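Local atomic coordinates of Chains: A (Unidentified, PDB entry 6ZM9), a protein that cleaves S-adenosylmethionine as a phage-encoded SAM lyase, giving S-methyl-5'-thioadenosine and probably homoserine lactone. Residues Y27-V32 against E100-Q104; Y58-R62 against Q104-I108. All blocks are in the same frame, centred on the assembly; numbering follows the deposited sequence.

Contact 1. Residues Y27-V32 against E100-Q104; sequences YTIEDV and EDFKQ. With PRO (proline), chain E.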
loop_
_atom_site.group_PDB
_atom_site.type_symbol
_atom_site.label_atom_id
_atom_site.label_comp_id
_atom_site.label_asym_id
_atom_site.label_seq_id
_atom_site.Cartn_x
_atom_site.Cartn_y
_atom_site.Cartn_z
ATOM N N TYR A 27 -20.355 -0.525 -7.198
ATOM C CA TYR A 27 -19.823 -1.800 -6.750
ATOM C C TYR A 27 -19.155 -1.666 -5.392
ATOM O O TYR A 27 -18.991 -0.560 -4.863
ATOM C CB TYR A 27 -18.825 -2.330 -7.774
ATOM C CG TYR A 27 -19.419 -2.522 -9.151
ATOM C CD1 TYR A 27 -20.301 -3.565 -9.411
ATOM C CD2 TYR A 27 -19.077 -1.675 -10.189
ATOM C CE1 TYR A 27 -20.829 -3.755 -10.693
ATOM C CE2 TYR A 27 -19.591 -1.853 -11.451
ATOM C CZ TYR A 27 -20.467 -2.886 -11.709
ATOM O OH TYR A 27 -20.974 -3.055 -12.999
ATOM N N THR A 28 -18.783 -2.823 -4.831
ATOM C CA THR A 28 -18.139 -2.915 -3.535
ATOM C C THR A 28 -16.834 -3.697 -3.625
ATOM O O THR A 28 -16.610 -4.469 -4.557
ATOM C CB THR A 28 -18.990 -3.676 -2.508
ATOM O OG1 THR A 28 -19.110 -5.046 -2.928
ATOM C CG2 THR A 28 -20.354 -3.069 -2.345
ATOM N N ILE A 29 -15.994 -3.524 -2.601
ATOM C CA ILE A 29 -14.742 -4.271 -2.549
ATOM C C ILE A 29 -14.999 -5.771 -2.584
ATOM O O ILE A 29 -14.260 -6.515 -3.235
ATOM C CB ILE A 29 -13.864 -3.837 -1.355
ATOM C CG1 ILE A 29 -12.559 -4.639 -1.349
ATOM C CG2 ILE A 29 -14.575 -3.965 -0.006
ATOM C CD1 ILE A 29 -11.468 -4.029 -0.473
ATOM N N GLU A 30 -16.037 -6.251 -1.887
ATOM C CA GLU A 30 -16.257 -7.698 -1.892
ATOM C C GLU A 30 -16.585 -8.218 -3.284
ATOM O O GLU A 30 -16.228 -9.357 -3.622
ATOM C CB GLU A 30 -17.320 -8.127 -0.887
ATOM C CG GLU A 30 -17.100 -9.591 -0.431
ATOM C CD GLU A 30 -15.843 -9.839 0.439
ATOM O OE1 GLU A 30 -15.135 -8.880 0.842
ATOM O OE2 GLU A 30 -15.558 -11.024 0.733
ATOM N N ASP A 31 -17.257 -7.403 -4.109
ATOM C CA ASP A 31 -17.494 -7.803 -5.491
ATOM C C ASP A 31 -16.163 -8.051 -6.209
ATOM O O ASP A 31 -16.020 -9.019 -6.962
ATOM C CB ASP A 31 -18.241 -6.710 -6.274
ATOM C CG ASP A 31 -19.620 -6.381 -5.734
ATOM O OD1 ASP A 31 -20.253 -7.206 -5.043
ATOM O OD2 ASP A 31 -20.088 -5.263 -6.090
ATOM N N VAL A 32 -15.188 -7.148 -6.015
ATOM C CA VAL A 32 -13.882 -7.299 -6.645
ATOM C C VAL A 32 -13.152 -8.523 -6.107
ATOM O O VAL A 32 -12.513 -9.251 -6.874
ATOM C CB VAL A 32 -13.064 -6.002 -6.489
ATOM C CG1 VAL A 32 -11.666 -6.184 -7.018
ATOM C CG2 VAL A 32 -13.765 -4.854 -7.201
ATOM N N GLU A 100 -13.647 -4.987 -17.826
ATOM C CA GLU A 100 -14.933 -5.322 -18.425
ATOM C C GLU A 100 -15.984 -5.588 -17.354
ATOM O O GLU A 100 -17.113 -5.091 -17.426
ATOM C CB GLU A 100 -14.780 -6.568 -19.296
ATOM C CG GLU A 100 -16.136 -7.106 -19.759
ATOM C CD GLU A 100 -16.068 -8.344 -20.638
ATOM O OE1 GLU A 100 -15.083 -8.510 -21.378
ATOM O OE2 GLU A 100 -17.017 -9.163 -20.616
ATOM N N ASP A 101 -15.634 -6.411 -16.360
ATOM C CA ASP A 101 -16.634 -6.888 -15.416
ATOM C C ASP A 101 -17.215 -5.747 -14.597
ATOM O O ASP A 101 -18.369 -5.821 -14.156
ATOM C CB ASP A 101 -16.028 -7.932 -14.480
ATOM C CG ASP A 101 -15.593 -9.198 -15.207
ATOM O OD1 ASP A 101 -15.757 -9.290 -16.445
ATOM O OD2 ASP A 101 -15.055 -10.091 -14.529
ATOM N N PHE A 102 -16.420 -4.710 -14.343
ATOM C CA PHE A 102 -16.860 -3.561 -13.563
ATOM C C PHE A 102 -17.148 -2.346 -14.432
ATOM O O PHE A 102 -17.380 -1.259 -13.901
ATOM C CB PHE A 102 -15.902 -3.333 -12.396
ATOM C CG PHE A 102 -15.946 -4.467 -11.415
ATOM C CD1 PHE A 102 -17.036 -4.613 -10.578
ATOM C CD2 PHE A 102 -14.992 -5.465 -11.428
ATOM C CE1 PHE A 102 -17.134 -5.686 -9.721
ATOM C CE2 PHE A 102 -15.094 -6.559 -10.562
ATOM C CZ PHE A 102 -16.163 -6.661 -9.710
ATOM N N LYS A 103 -17.231 -2.534 -15.749
ATOM C CA LYS A 103 -17.701 -1.494 -16.664
ATOM C C LYS A 103 -16.859 -0.229 -16.556
ATOM O O LYS A 103 -17.379 0.889 -16.627
ATOM C CB LYS A 103 -19.186 -1.192 -16.456
ATOM C CG LYS A 103 -20.078 -2.398 -16.655
ATOM C CD LYS A 103 -21.534 -2.003 -16.472
ATOM C CE LYS A 103 -22.498 -3.131 -16.700
ATOM N NZ LYS A 103 -23.890 -2.629 -16.486
ATOM N N GLN A 104 -15.549 -0.410 -16.390
ATOM C CA GLN A 104 -14.650 0.700 -16.107
ATOM C C GLN A 104 -14.032 1.310 -17.358
ATOM O O GLN A 104 -13.733 0.621 -18.333
ATOM C CB GLN A 104 -13.515 0.230 -15.189
ATOM C CG GLN A 104 -14.006 -0.226 -13.837
ATOM C CD GLN A 104 -14.575 0.924 -13.059
ATOM O OE1 GLN A 104 -13.854 1.849 -12.690
ATOM N NE2 GLN A 104 -15.875 0.889 -12.814
HETATM N N PRO E . -14.382 4.425 -12.121
HETATM C CA PRO E . -15.155 5.337 -12.964
HETATM C C PRO E . -15.478 4.770 -14.335
HETATM O O PRO E . -16.494 5.135 -14.943
HETATM C CB PRO E . -14.206 6.522 -13.127
HETATM C CG PRO E . -12.816 5.902 -12.871
HETATM C CD PRO E . -12.953 4.498 -12.450
HETATM O OXT PRO E . -14.714 3.964 -14.863
HETATM O O HOH W 1 -23.493 -1.647 -13.549
#
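Two helix ends meet: Tyr27-Val32 enters helix 29-43, and Glu100-Gln104 leaves helix 84-101, with the CA atoms of Tyr27 and Phe102 7.6 Å apart. Thr28 is the N-cap of a capping box, Asp31 N donating to Thr28 OG1 (3.2 Å) and Thr28 N to Asp31 OD2 (3.0 Å). Ending helix 84-101, Lys103, with positive phi, is the C-prime residue of a Schellman motif, Gln104 N reaching Arg99 O and Lys103 N reaching Glu100 O. Phe102 turns its edge to the face of Tyr27 in a T-shaped pair, centroids 4.8 Å apart and planes at 86°. Val32 CG2 lies over a face of Phe102, a CH-pi contact 4.1 Å from its centroid. One water joins Tyr27 OH (2.9 Å) to Lys103 NZ (3.1 Å). Gln104 NE2 donates to Phe102 O (2.8 Å), while Gln104 OE1 lies 2.7 Å from N of the bound proline. No direct hydrogen bond links the segments; aromatic and apolar packing joins the capped helix ends beside the proline pocket.

Contact 2. Residues Y58-R62 against Q104-I108; sequences YTEQR and QESVI. With PRO (proline), chain E; MTA (5'-deoxy-5'-methylthioadenosine), chain F.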
loop_
_atom_site.group_PDB
_atom_site.type_symbol
_atom_site.label_atom_id
_atom_site.label_comp_id
_atom_site.label_asym_id
_atom_site.label_seq_id
_atom_site.Cartn_x
_atom_site.Cartn_y
_atom_site.Cartn_z
ATOM N N TYR A 58 -10.128 10.326 -10.134
ATOM C CA TYR A 58 -9.826 10.036 -11.525
ATOM C C TYR A 58 -10.448 11.081 -12.435
ATOM O O TYR A 58 -11.607 11.455 -12.263
ATOM C CB TYR A 58 -10.390 8.678 -11.885
ATOM C CG TYR A 58 -10.290 8.270 -13.337
ATOM C CD1 TYR A 58 -9.096 7.792 -13.854
ATOM C CD2 TYR A 58 -11.379 8.353 -14.177
ATOM C CE1 TYR A 58 -8.994 7.382 -15.185
ATOM C CE2 TYR A 58 -11.294 7.934 -15.502
ATOM C CZ TYR A 58 -10.088 7.467 -16.003
ATOM O OH TYR A 58 -9.978 7.049 -17.318
ATOM N N THR A 59 -9.685 11.519 -13.434
ATOM C CA THR A 59 -10.189 12.437 -14.443
ATOM C C THR A 59 -10.638 11.629 -15.651
ATOM O O THR A 59 -9.820 10.957 -16.291
ATOM C CB THR A 59 -9.117 13.441 -14.855
ATOM O OG1 THR A 59 -8.700 14.186 -13.710
ATOM C CG2 THR A 59 -9.680 14.406 -15.904
ATOM N N GLU A 60 -11.930 11.689 -15.965
ATOM C CA GLU A 60 -12.445 10.978 -17.126
ATOM C C GLU A 60 -11.814 11.528 -18.396
ATOM O O GLU A 60 -11.771 12.741 -18.608
ATOM C CB GLU A 60 -13.961 11.125 -17.228
ATOM C CG GLU A 60 -14.714 10.493 -16.091
ATOM C CD GLU A 60 -16.203 10.520 -16.309
ATOM O OE1 GLU A 60 -16.651 11.034 -17.357
ATOM O OE2 GLU A 60 -16.927 10.014 -15.433
ATOM N N GLN A 61 -11.366 10.621 -19.260
ATOM C CA GLN A 61 -10.532 11.024 -20.383
ATOM C C GLN A 61 -11.316 11.761 -21.458
ATOM O O GLN A 61 -10.784 12.684 -22.086
ATOM C CB GLN A 61 -9.830 9.798 -20.958
ATOM C CG GLN A 61 -8.958 9.085 -19.941
ATOM C CD GLN A 61 -8.543 7.703 -20.400
ATOM O OE1 GLN A 61 -9.190 7.105 -21.266
ATOM N NE2 GLN A 61 -7.463 7.183 -19.820
ATOM N N ARG A 62 -12.573 11.392 -21.687
ATOM C CA ARG A 62 -13.324 12.045 -22.752
ATOM C C ARG A 62 -13.846 13.407 -22.306
ATOM O O ARG A 62 -13.564 14.429 -22.943
ATOM C CB ARG A 62 -14.465 11.133 -23.210
ATOM C CG ARG A 62 -13.992 9.818 -23.843
ATOM C CD ARG A 62 -14.681 8.589 -23.228
ATOM N NE ARG A 62 -13.723 7.539 -22.878
ATOM C CZ ARG A 62 -13.448 6.479 -23.634
ATOM N NH1 ARG A 62 -14.062 6.303 -24.799
ATOM N NH2 ARG A 62 -12.553 5.590 -23.220
ATOM N N GLN A 104 -15.549 -0.410 -16.390
ATOM C CA GLN A 104 -14.650 0.700 -16.107
ATOM C C GLN A 104 -14.032 1.310 -17.358
ATOM O O GLN A 104 -13.733 0.621 -18.333
ATOM C CB GLN A 104 -13.515 0.230 -15.189
ATOM C CG GLN A 104 -14.006 -0.226 -13.837
ATOM C CD GLN A 104 -14.575 0.924 -13.059
ATOM O OE1 GLN A 104 -13.854 1.849 -12.690
ATOM N NE2 GLN A 104 -15.875 0.889 -12.814
ATOM N N GLU A 105 -13.776 2.616 -17.284
ATOM C CA GLU A 105 -13.065 3.297 -18.358
ATOM C C GLU A 105 -11.596 2.897 -18.381
ATOM O O GLU A 105 -11.007 2.734 -19.457
ATOM C CB GLU A 105 -13.168 4.816 -18.239
ATOM C CG GLU A 105 -12.589 5.494 -19.472
ATOM C CD GLU A 105 -12.609 7.001 -19.414
ATOM O OE1 GLU A 105 -12.040 7.591 -18.475
ATOM O OE2 GLU A 105 -13.181 7.595 -20.342
ATOM N N SER A 106 -10.983 2.757 -17.206
ATOM C CA SER A 106 -9.553 2.500 -17.079
ATOM C C SER A 106 -9.292 1.658 -15.839
ATOM O O SER A 106 -9.886 1.927 -14.790
ATOM C CB SER A 106 -8.847 3.848 -16.875
ATOM O OG SER A 106 -7.438 3.730 -16.812
ATOM N N VAL A 107 -8.364 0.702 -15.942
ATOM C CA VAL A 107 -7.799 -0.038 -14.815
ATOM C C VAL A 107 -6.286 0.120 -14.913
ATOM O O VAL A 107 -5.715 -0.023 -16.000
ATOM C CB VAL A 107 -8.209 -1.522 -14.857
ATOM C CG1 VAL A 107 -7.367 -2.385 -13.939
ATOM C CG2 VAL A 107 -9.679 -1.668 -14.477
ATOM N N ILE A 108 -5.623 0.420 -13.798
ATOM C CA ILE A 108 -4.167 0.566 -13.788
ATOM C C ILE A 108 -3.533 -0.705 -13.243
ATOM O O ILE A 108 -3.953 -1.219 -12.198
ATOM C CB ILE A 108 -3.722 1.789 -12.961
ATOM C CG1 ILE A 108 -4.232 3.073 -13.605
ATOM C CG2 ILE A 108 -2.202 1.788 -12.809
ATOM C CD1 ILE A 108 -4.080 4.296 -12.711
HETATM N N PRO E . -14.382 4.425 -12.121
HETATM C CA PRO E . -15.155 5.337 -12.964
HETATM C C PRO E . -15.478 4.770 -14.335
HETATM O O PRO E . -16.494 5.135 -14.943
HETATM C CB PRO E . -14.206 6.522 -13.127
HETATM C CG PRO E . -12.816 5.902 -12.871
HETATM C CD PRO E . -12.953 4.498 -12.450
HETATM O OXT PRO E . -14.714 3.964 -14.863
HETATM C CS MTA F . -7.920 4.113 -12.981
HETATM S "S5'" MTA F . -9.297 4.792 -12.115
HETATM C "C5'" MTA F . -9.462 3.617 -10.760
HETATM C "C4'" MTA F . -8.705 3.966 -9.493
HETATM O "O4'" MTA F . -7.304 4.063 -9.796
HETATM C "C2'" MTA F . -7.803 5.536 -7.972
HETATM O "O2'" MTA F . -7.943 4.793 -6.773
HETATM C "C3'" MTA F . -9.054 5.294 -8.822
HETATM O "O3'" MTA F . -10.245 5.241 -8.057
HETATM C "C1'" MTA F . -6.697 4.942 -8.858
HETATM N N9 MTA F . -5.938 5.949 -9.583
HETATM C C8 MTA F . -6.236 6.551 -10.780
HETATM N N7 MTA F . -5.300 7.351 -11.232
HETATM C C5 MTA F . -4.311 7.278 -10.257
HETATM C C6 MTA F . -3.018 7.830 -10.169
HETATM N N6 MTA F . -2.463 8.604 -11.113
HETATM N N1 MTA F . -2.274 7.512 -9.081
HETATM C C2 MTA F . -2.796 6.693 -8.159
HETATM N N3 MTA F . -3.985 6.099 -8.147
HETATM C C4 MTA F . -4.704 6.430 -9.232
#
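Glu105 spans the gap between the start of strand 106-113 and the turn after strand 49-59. Its side chain is extended, chi1 and chi2 both t, which carries the carboxylate to three donors. Glu105 OE1 accepts a very short hydrogen bond from Tyr58 OH (2.4 Å) and another from Gln61 N (3.2 Å); Glu105 OE2 forms a salt bridge with Arg62 NE (2.6 Å). Glu105, Gln61 and Arg62 are each modelled in two conformers; these distances belong to the one given. Arg62 chi2 and chi3 lie between the usual wells, and its NH1 also pairs with Glu129. Tyr58 points its CA-CB bond toward Gln104-Ile108, and with chi1 t its OH comes 3.4 Å from Ser106 CB. The same ring lies beside both ligands: Tyr58 CD2 is 3.1 Å from CG of the bound proline, and Tyr58 CD1 is 3.5 Å from S5' of MTA. Glu105 N donates to proline OXT at 2.9 Å. Tyr58 pairs by its backbone with Val67 of strand 66-77, whereas Glu105 pairs with Ala125, just past strand 116-124, and Val107 with Ile123 within it; Asp48 of the third subunit packs on Tyr58.

In the fold
Contacts 1 and 2 share Gln104 and have centres about 14 Å apart; the chain passes from the end of helix 84-101 in contact 1 through the short turn 102-105 into strand 106-113 in contact 2. Both touch the bound proline, to which Asn20, Gly22 and Glu69 supply further hydrogen bonds. Contact 2 also borders MTA, a product of the lyase reaction, whereas in contact 1 the nearest atoms of the Phe102 side chain and of MTA are about 10 Å apart. Proline beside the MTA sulphur is consistent with its occupying the place of the methionine-derived part of SAM. MTA is also hydrogen-bonded to Ser50 and Ile77 of the third subunit, placing the site at a subunit interface.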